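Local coordinates for non-toxic crystal protein (Bacillus thuringiensis, PDB 2D42) that is a non-toxic parasporal inclusion protein that closely resembles beta-pore-forming toxins in structure, its own cellular role being unclear, at residues A[40-53]-A[99-112]. Residues are numbered along the deposited sequence; the frame is centred on the assembly and turned at random.
Sequences LDARIPDPIVTDPV and ITGKYFANLFFEQV
Segment 40-53 meets segment 99-112 in two different ways within fourteen residues: Ala42 packs on it from a different sheet, whereas Val49 is hydrogen-bonded to it inside one sheet. The case illustrates how one segment can pass from one sheet to another in the long, twisted beta structure of an aerolysin/ETX-type protein. Strand 40-43 belongs to a large sheet, pairing with strand 150-185, and its axis runs 7.0 Å from that of strand 101-109 at an angle of 30°. Here Ala42 CB sits over the centre of the Tyr103 ring, a CH-pi contact 3.6 Å from the centroid, and Phe120 meets the same ring. Tyr103 OH reaches Leu40 CG, while Leu40 CD2 touches Ile99 CG2. Farther along, Ile44 pushes CD1 tightly against Ala105 CB and across the end of Leu107. Through an Asx turn, in which Asp46 OD1 accepts from Ile48 N, the segment leads into strand 48-49, which joins 101-109 as a parallel edge strand. Phe108 is gripped through both backbone polar atoms: its N donates to Pro47 O at 2.9 Å and its O accepts from Val49 N at 2.7 Å. Val49 and Phe109 lie side by side on one face; Val49 CG1 stands anti to the backbone N (chi1 179°), which places CG2 beside that N and over the Phe109 ring face, toward its rim. On the other face, Ile48 CD1 rests on Phe108 CB. Beyond the strands, Gln111 takes over: one water accepts from its N and donates to Val49 O and Asp51 O, and a second links its OE1 to Val53 N. Its extended side chain brings NE2 2.8 Å from Thr50 O in a nearly straight bond (174°), the acceptor lying close to the Gln111 amide plane.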
ATOM      1  N   LEU A  40       9.491  -1.250   6.128  1.00 25.21           N
ATOM      2  CA  LEU A  40       8.124  -1.614   5.757  1.00 28.68           C
ATOM      3  C   LEU A  40       8.026  -2.043   4.290  1.00 28.55           C
ATOM      4  O   LEU A  40       8.465  -1.324   3.393  1.00 25.44           O
ATOM      5  CB  LEU A  40       7.211  -0.420   5.980  1.00 28.60           C
ATOM      6  CG  LEU A  40       6.087  -0.470   7.011  1.00 31.30           C
ATOM      7  CD1 LEU A  40       6.306  -1.552   8.047  1.00 30.18           C
ATOM      8  CD2 LEU A  40       6.000   0.905   7.640  1.00 28.04           C
ATOM      9  N   ASP A  41       7.441  -3.211   4.046  1.00 29.39           N
ATOM     10  CA  ASP A  41       7.286  -3.689   2.675  1.00 31.43           C
ATOM     11  C   ASP A  41       5.951  -4.405   2.498  1.00 30.51           C
ATOM     12  O   ASP A  41       5.449  -5.058   3.414  1.00 29.54           O
ATOM     13  CB  ASP A  41       8.435  -4.630   2.296  1.00 32.10           C
ATOM     14  CG  ASP A  41       8.685  -4.671   0.790  1.00 35.43           C
ATOM     15  OD1 ASP A  41       7.929  -4.028   0.027  1.00 33.37           O
ATOM     16  OD2 ASP A  41       9.645  -5.346   0.368  1.00 38.30           O
ATOM     17  N   ALA A  42       5.374  -4.265   1.312  1.00 31.48           N
ATOM     18  CA  ALA A  42       4.097  -4.895   1.008  1.00 32.70           C
ATOM     19  C   ALA A  42       4.133  -5.418  -0.413  1.00 32.61           C
ATOM     20  O   ALA A  42       4.165  -4.642  -1.365  1.00 35.43           O
ATOM     21  CB  ALA A  42       2.969  -3.894   1.164  1.00 32.99           C
ATOM     22  N   ARG A  43       4.141  -6.736  -0.558  1.00 31.84           N
ATOM     23  CA  ARG A  43       4.169  -7.325  -1.882  1.00 33.42           C
ATOM     24  C   ARG A  43       2.889  -8.090  -2.175  1.00 31.47           C
ATOM     25  O   ARG A  43       2.142  -8.449  -1.262  1.00 29.48           O
ATOM     26  CB  ARG A  43       5.400  -8.227  -2.048  1.00 34.46           C
ATOM     27  CG  ARG A  43       5.611  -9.270  -0.972  1.00 38.95           C
ATOM     28  CD  ARG A  43       7.047  -9.808  -1.036  1.00 42.28           C
ATOM     29  NE  ARG A  43       7.345 -10.745   0.044  1.00 45.19           N
ATOM     30  CZ  ARG A  43       6.825 -11.964   0.149  1.00 47.60           C
ATOM     31  NH1 ARG A  43       5.972 -12.413  -0.767  1.00 48.95           N
ATOM     32  NH2 ARG A  43       7.150 -12.739   1.178  1.00 49.13           N
ATOM     33  N   ILE A  44       2.644  -8.315  -3.460  1.00 30.24           N
ATOM     34  CA  ILE A  44       1.460  -9.016  -3.936  1.00 29.38           C
ATOM     35  C   ILE A  44       1.900 -10.332  -4.562  1.00 29.34           C
ATOM     36  O   ILE A  44       2.417 -10.363  -5.676  1.00 31.09           O
ATOM     37  CB  ILE A  44       0.727  -8.133  -4.969  1.00 29.92           C
ATOM     38  CG1 ILE A  44       0.339  -6.816  -4.292  1.00 29.16           C
ATOM     39  CG2 ILE A  44      -0.493  -8.866  -5.554  1.00 28.66           C
ATOM     40  CD1 ILE A  44      -0.204  -5.784  -5.231  1.00 33.17           C
ATOM     41  N   PRO A  45       1.707 -11.444  -3.844  1.00 28.75           N
ATOM     42  CA  PRO A  45       2.120 -12.740  -4.392  1.00 29.55           C
ATOM     43  C   PRO A  45       1.500 -13.139  -5.738  1.00 29.49           C
ATOM     44  O   PRO A  45       2.111 -13.879  -6.494  1.00 28.52           O
ATOM     45  CB  PRO A  45       1.799 -13.715  -3.256  1.00 29.72           C
ATOM     46  CG  PRO A  45       0.694 -13.033  -2.511  1.00 31.06           C
ATOM     47  CD  PRO A  45       1.109 -11.593  -2.506  1.00 28.48           C
ATOM     48  N   ASP A  46       0.298 -12.652  -6.042  1.00 29.21           N
ATOM     49  CA  ASP A  46      -0.343 -12.967  -7.326  1.00 28.98           C
ATOM     50  C   ASP A  46      -0.608 -11.658  -8.060  1.00 27.48           C
ATOM     51  O   ASP A  46      -1.684 -11.078  -7.949  1.00 25.50           O
ATOM     52  CB  ASP A  46      -1.658 -13.730  -7.116  1.00 29.42           C
ATOM     53  CG  ASP A  46      -2.322 -14.128  -8.432  1.00 29.45           C
ATOM     54  OD1 ASP A  46      -1.735 -13.862  -9.501  1.00 26.02           O
ATOM     55  OD2 ASP A  46      -3.430 -14.703  -8.397  1.00 32.32           O
ATOM     56  N   PRO A  47       0.388 -11.170  -8.818  1.00 28.26           N
ATOM     57  CA  PRO A  47       0.291  -9.919  -9.576  1.00 28.00           C
ATOM     58  C   PRO A  47      -0.478  -9.992 -10.891  1.00 26.28           C
ATOM     59  O   PRO A  47      -0.555  -9.006 -11.615  1.00 27.03           O
ATOM     60  CB  PRO A  47       1.754  -9.545  -9.788  1.00 26.22           C
ATOM     61  CG  PRO A  47       2.375 -10.877  -9.999  1.00 28.62           C
ATOM     62  CD  PRO A  47       1.752 -11.716  -8.897  1.00 26.97           C
ATOM     63  N   ILE A  48      -1.037 -11.155 -11.199  1.00 25.85           N
ATOM     64  CA  ILE A  48      -1.787 -11.317 -12.434  1.00 26.16           C
ATOM     65  C   ILE A  48      -3.252 -10.980 -12.166  1.00 26.63           C
ATOM     66  O   ILE A  48      -3.963 -11.753 -11.535  1.00 26.95           O
ATOM     67  CB  ILE A  48      -1.679 -12.767 -12.958  1.00 25.92           C
ATOM     68  CG1 ILE A  48      -0.203 -13.177 -13.071  1.00 23.85           C
ATOM     69  CG2 ILE A  48      -2.390 -12.896 -14.298  1.00 25.75           C
ATOM     70  CD1 ILE A  48       0.679 -12.160 -13.784  1.00 26.85           C
ATOM     71  N   VAL A  49      -3.694  -9.816 -12.627  1.00 27.27           N
ATOM     72  CA  VAL A  49      -5.080  -9.396 -12.424  1.00 28.00           C
ATOM     73  C   VAL A  49      -5.975  -9.955 -13.535  1.00 28.77           C
ATOM     74  O   VAL A  49      -5.682  -9.782 -14.719  1.00 27.75           O
ATOM     75  CB  VAL A  49      -5.204  -7.855 -12.432  1.00 28.55           C
ATOM     76  CG1 VAL A  49      -6.662  -7.452 -12.233  1.00 23.76           C
ATOM     77  CG2 VAL A  49      -4.322  -7.255 -11.345  1.00 25.35           C
ATOM     78  N   THR A  50      -7.065 -10.613 -13.157  1.00 28.56           N
ATOM     79  CA  THR A  50      -7.968 -11.180 -14.153  1.00 28.99           C
ATOM     80  C   THR A  50      -9.258 -10.389 -14.317  1.00 28.65           C
ATOM     81  O   THR A  50     -10.077 -10.711 -15.176  1.00 30.16           O
ATOM     82  CB  THR A  50      -8.321 -12.651 -13.821  1.00 27.94           C
ATOM     83  OG1 THR A  50      -8.915 -12.726 -12.516  1.00 28.66           O
ATOM     84  CG2 THR A  50      -7.074 -13.517 -13.859  1.00 29.66           C
ATOM     85  N   ASP A  51      -9.428  -9.345 -13.506  1.00 28.63           N
ATOM     86  CA  ASP A  51     -10.628  -8.508 -13.553  1.00 28.13           C
ATOM     87  C   ASP A  51     -10.806  -7.836 -14.909  1.00 27.36           C
ATOM     88  O   ASP A  51      -9.834  -7.534 -15.595  1.00 26.20           O
ATOM     89  CB  ASP A  51     -10.579  -7.393 -12.493  1.00 28.22           C
ATOM     90  CG  ASP A  51     -10.466  -7.917 -11.080  1.00 29.93           C
ATOM     91  OD1 ASP A  51     -11.107  -7.324 -10.187  1.00 32.76           O
ATOM     92  OD2 ASP A  51      -9.730  -8.900 -10.851  1.00 30.80           O
ATOM     93  N   PRO A  52     -12.063  -7.585 -15.307  1.00 28.95           N
ATOM     94  CA  PRO A  52     -12.356  -6.936 -16.586  1.00 29.19           C
ATOM     95  C   PRO A  52     -12.009  -5.455 -16.479  1.00 29.03           C
ATOM     96  O   PRO A  52     -11.928  -4.914 -15.383  1.00 28.93           O
ATOM     97  CB  PRO A  52     -13.858  -7.157 -16.744  1.00 30.44           C
ATOM     98  CG  PRO A  52     -14.341  -7.078 -15.335  1.00 32.00           C
ATOM     99  CD  PRO A  52     -13.309  -7.922 -14.595  1.00 30.35           C
ATOM    100  N   VAL A  53     -11.796  -4.802 -17.612  1.00 30.32           N
ATOM    101  CA  VAL A  53     -11.480  -3.383 -17.604  1.00 29.62           C
ATOM    102  C   VAL A  53     -12.721  -2.639 -18.056  1.00 29.81           C
ATOM    103  O   VAL A  53     -13.614  -3.240 -18.658  1.00 28.03           O
ATOM    104  CB  VAL A  53     -10.327  -3.050 -18.577  1.00 31.40           C
ATOM    105  CG1 VAL A  53      -9.094  -3.865 -18.214  1.00 31.82           C
ATOM    106  CG2 VAL A  53     -10.753  -3.326 -20.012  1.00 32.08           C
ATOM    107  N   ILE A  99       2.249   3.851  11.723  1.00 29.61           N
ATOM    108  CA  ILE A  99       3.182   4.219  10.664  1.00 29.70           C
ATOM    109  C   ILE A  99       2.544   3.965   9.307  1.00 30.65           C
ATOM    110  O   ILE A  99       2.138   2.845   9.001  1.00 31.17           O
ATOM    111  CB  ILE A  99       4.467   3.383  10.715  1.00 29.88           C
ATOM    112  CG1 ILE A  99       5.089   3.437  12.108  1.00 29.16           C
ATOM    113  CG2 ILE A  99       5.461   3.904   9.686  1.00 28.13           C
ATOM    114  CD1 ILE A  99       6.160   2.389  12.305  1.00 27.31           C
ATOM    115  N   THR A 100       2.451   5.007   8.497  1.00 30.96           N
ATOM    116  CA  THR A 100       1.886   4.868   7.171  1.00 32.78           C
ATOM    117  C   THR A 100       3.006   4.657   6.159  1.00 32.48           C
ATOM    118  O   THR A 100       3.922   5.466   6.067  1.00 33.17           O
ATOM    119  CB  THR A 100       1.086   6.112   6.786  1.00 33.41           C
ATOM    120  OG1 THR A 100      -0.065   6.212   7.633  1.00 35.10           O
ATOM    121  CG2 THR A 100       0.637   6.027   5.334  1.00 36.20           C
ATOM    122  N   GLY A 101       2.942   3.555   5.419  1.00 32.97           N
ATOM    123  CA  GLY A 101       3.959   3.285   4.415  1.00 33.69           C
ATOM    124  C   GLY A 101       3.453   3.503   2.994  1.00 33.91           C
ATOM    125  O   GLY A 101       2.249   3.429   2.737  1.00 31.05           O
ATOM    126  N   LYS A 102       4.371   3.785   2.073  1.00 33.93           N
ATOM    127  CA  LYS A 102       4.028   3.991   0.664  1.00 36.33           C
ATOM    128  C   LYS A 102       4.523   2.740  -0.058  1.00 34.72           C
ATOM    129  O   LYS A 102       5.658   2.315   0.161  1.00 34.02           O
ATOM    130  CB  LYS A 102       4.750   5.222   0.115  1.00 39.13           C
ATOM    131  CG  LYS A 102       3.994   5.982  -0.971  1.00 45.15           C
ATOM    132  CD  LYS A 102       3.575   5.091  -2.138  1.00 48.44           C
ATOM    133  CE  LYS A 102       2.966   5.922  -3.261  1.00 51.54           C
ATOM    134  NZ  LYS A 102       1.887   6.831  -2.773  1.00 51.90           N
ATOM    135  N   TYR A 103       3.685   2.145  -0.904  1.00 32.30           N
ATOM    136  CA  TYR A 103       4.068   0.918  -1.614  1.00 31.28           C
ATOM    137  C   TYR A 103       3.743   0.951  -3.114  1.00 32.36           C
ATOM    138  O   TYR A 103       3.009   1.821  -3.580  1.00 28.70           O
ATOM    139  CB  TYR A 103       3.366  -0.283  -0.984  1.00 32.40           C
ATOM    140  CG  TYR A 103       3.461  -0.348   0.527  1.00 35.00           C
ATOM    141  CD1 TYR A 103       4.634  -0.757   1.160  1.00 36.77           C
ATOM    142  CD2 TYR A 103       2.368  -0.011   1.322  1.00 36.47           C
ATOM    143  CE1 TYR A 103       4.711  -0.834   2.551  1.00 38.24           C
ATOM    144  CE2 TYR A 103       2.436  -0.083   2.712  1.00 38.06           C
ATOM    145  CZ  TYR A 103       3.605  -0.498   3.317  1.00 36.02           C
ATOM    146  OH  TYR A 103       3.649  -0.616   4.685  1.00 40.71           O
ATOM    147  N   PHE A 104       4.294  -0.010  -3.854  1.00 32.20           N
ATOM    148  CA  PHE A 104       4.089  -0.114  -5.300  1.00 33.42           C
ATOM    149  C   PHE A 104       4.016  -1.577  -5.734  1.00 33.41           C
ATOM    150  O   PHE A 104       4.438  -2.476  -5.008  1.00 33.34           O
ATOM    151  CB  PHE A 104       5.229   0.573  -6.053  1.00 36.99           C
ATOM    152  CG  PHE A 104       5.215   2.071  -5.942  1.00 41.96           C
ATOM    153  CD1 PHE A 104       4.497   2.847  -6.853  1.00 42.39           C
ATOM    154  CD2 PHE A 104       5.905   2.711  -4.913  1.00 44.37           C
ATOM    155  CE1 PHE A 104       4.467   4.235  -6.738  1.00 43.76           C
ATOM    156  CE2 PHE A 104       5.881   4.102  -4.791  1.00 45.80           C
ATOM    157  CZ  PHE A 104       5.158   4.864  -5.708  1.00 44.33           C
ATOM    158  N   ALA A 105       3.473  -1.806  -6.921  1.00 30.21           N
ATOM    159  CA  ALA A 105       3.353  -3.153  -7.460  1.00 29.32           C
ATOM    160  C   ALA A 105       3.116  -3.078  -8.963  1.00 26.87           C
ATOM    161  O   ALA A 105       2.303  -2.278  -9.434  1.00 26.13           O
ATOM    162  CB  ALA A 105       2.212  -3.886  -6.783  1.00 28.13           C
ATOM    163  N   ASN A 106       3.857  -3.890  -9.711  1.00 25.67           N
ATOM    164  CA  ASN A 106       3.725  -3.933 -11.157  1.00 25.75           C
ATOM    165  C   ASN A 106       2.733  -5.037 -11.490  1.00 25.28           C
ATOM    166  O   ASN A 106       3.103  -6.198 -11.641  1.00 29.06           O
ATOM    167  CB  ASN A 106       5.080  -4.226 -11.809  1.00 24.10           C
ATOM    168  CG  ASN A 106       6.050  -3.071 -11.663  1.00 27.05           C
ATOM    169  OD1 ASN A 106       5.761  -1.953 -12.082  1.00 27.89           O
ATOM    170  ND2 ASN A 106       7.209  -3.335 -11.060  1.00 26.16           N
ATOM    171  N   LEU A 107       1.465  -4.676 -11.575  1.00 25.29           N
ATOM    172  CA  LEU A 107       0.436  -5.657 -11.871  1.00 23.27           C
ATOM    173  C   LEU A 107       0.282  -5.884 -13.371  1.00 23.79           C
ATOM    174  O   LEU A 107       0.581  -5.012 -14.175  1.00 25.50           O
ATOM    175  CB  LEU A 107      -0.893  -5.198 -11.270  1.00 25.01           C
ATOM    176  CG  LEU A 107      -0.922  -4.995  -9.749  1.00 23.80           C
ATOM    177  CD1 LEU A 107      -2.307  -4.525  -9.322  1.00 23.82           C
ATOM    178  CD2 LEU A 107      -0.564  -6.295  -9.045  1.00 25.04           C
ATOM    179  N   PHE A 108      -0.176  -7.073 -13.740  1.00 24.53           N
ATOM    180  CA  PHE A 108      -0.395  -7.392 -15.144  1.00 24.31           C
ATOM    181  C   PHE A 108      -1.891  -7.620 -15.320  1.00 23.32           C
ATOM    182  O   PHE A 108      -2.483  -8.462 -14.654  1.00 20.64           O
ATOM    183  CB  PHE A 108       0.367  -8.647 -15.558  1.00 23.47           C
ATOM    184  CG  PHE A 108       0.220  -8.984 -17.020  1.00 28.69           C
ATOM    185  CD1 PHE A 108       0.723  -8.128 -17.995  1.00 28.34           C
ATOM    186  CD2 PHE A 108      -0.439 -10.149 -17.420  1.00 28.98           C
ATOM    187  CE1 PHE A 108       0.575  -8.421 -19.352  1.00 30.36           C
ATOM    188  CE2 PHE A 108      -0.594 -10.457 -18.775  1.00 31.13           C
ATOM    189  CZ  PHE A 108      -0.086  -9.590 -19.744  1.00 29.26           C
ATOM    190  N   PHE A 109      -2.492  -6.868 -16.224  1.00 23.28           N
ATOM    191  CA  PHE A 109      -3.918  -6.984 -16.444  1.00 25.85           C
ATOM    192  C   PHE A 109      -4.153  -7.907 -17.629  1.00 25.69           C
ATOM    193  O   PHE A 109      -4.233  -7.494 -18.787  1.00 25.81           O
ATOM    194  CB  PHE A 109      -4.486  -5.573 -16.615  1.00 23.93           C
ATOM    195  CG  PHE A 109      -4.393  -4.747 -15.352  1.00 25.29           C
ATOM    196  CD1 PHE A 109      -5.485  -4.632 -14.494  1.00 22.66           C
ATOM    197  CD2 PHE A 109      -3.180  -4.154 -14.977  1.00 26.59           C
ATOM    198  CE1 PHE A 109      -5.382  -3.948 -13.283  1.00 23.82           C
ATOM    199  CE2 PHE A 109      -3.062  -3.466 -13.761  1.00 22.44           C
ATOM    200  CZ  PHE A 109      -4.162  -3.363 -12.912  1.00 23.59           C
ATOM    201  N   GLU A 110      -4.238  -9.185 -17.289  1.00 25.38           N
ATOM    202  CA  GLU A 110      -4.410 -10.268 -18.241  1.00 28.28           C
ATOM    203  C   GLU A 110      -5.474 -10.084 -19.318  1.00 28.57           C
ATOM    204  O   GLU A 110      -5.264 -10.500 -20.458  1.00 27.90           O
ATOM    205  CB  GLU A 110      -4.670 -11.553 -17.470  1.00 30.90           C
ATOM    206  CG  GLU A 110      -4.690 -12.816 -18.296  1.00 34.52           C
ATOM    207  CD  GLU A 110      -4.661 -14.041 -17.407  1.00 35.22           C
ATOM    208  OE1 GLU A 110      -3.563 -14.601 -17.199  1.00 36.74           O
ATOM    209  OE2 GLU A 110      -5.733 -14.428 -16.899  1.00 35.82           O
ATOM    210  N   GLN A 111      -6.599  -9.465 -18.975  1.00 29.51           N
ATOM    211  CA  GLN A 111      -7.664  -9.272 -19.953  1.00 31.08           C
ATOM    212  C   GLN A 111      -7.327  -8.318 -21.086  1.00 31.76           C
ATOM    213  O   GLN A 111      -7.990  -8.332 -22.120  1.00 30.56           O
ATOM    214  CB  GLN A 111      -8.959  -8.821 -19.269  1.00 32.97           C
ATOM    215  CG  GLN A 111      -9.731  -9.975 -18.650  1.00 35.52           C
ATOM    216  CD  GLN A 111     -11.214  -9.687 -18.521  1.00 37.73           C
ATOM    217  OE1 GLN A 111     -11.862  -9.266 -19.483  1.00 37.63           O
ATOM    218  NE2 GLN A 111     -11.762  -9.921 -17.334  1.00 36.85           N
ATOM    219  N   VAL A 112      -6.312  -7.480 -20.903  1.00 28.80           N
ATOM    220  CA  VAL A 112      -5.928  -6.564 -21.963  1.00 27.62           C
ATOM    221  C   VAL A 112      -4.453  -6.718 -22.317  1.00 27.66           C
ATOM    222  O   VAL A 112      -3.945  -6.038 -23.205  1.00 27.40           O
ATOM    223  CB  VAL A 112      -6.231  -5.094 -21.587  1.00 29.42           C
ATOM    224  CG1 VAL A 112      -7.751  -4.886 -21.519  1.00 27.89           C
ATOM    225  CG2 VAL A 112      -5.580  -4.743 -20.245  1.00 27.35           C
TER
HETATM  226  O   HOH W   1      -7.390  -8.113 -16.435  1.00 25.55           O
HETATM  227  O   HOH W   2     -12.183  -6.423 -20.025  1.00 39.33           O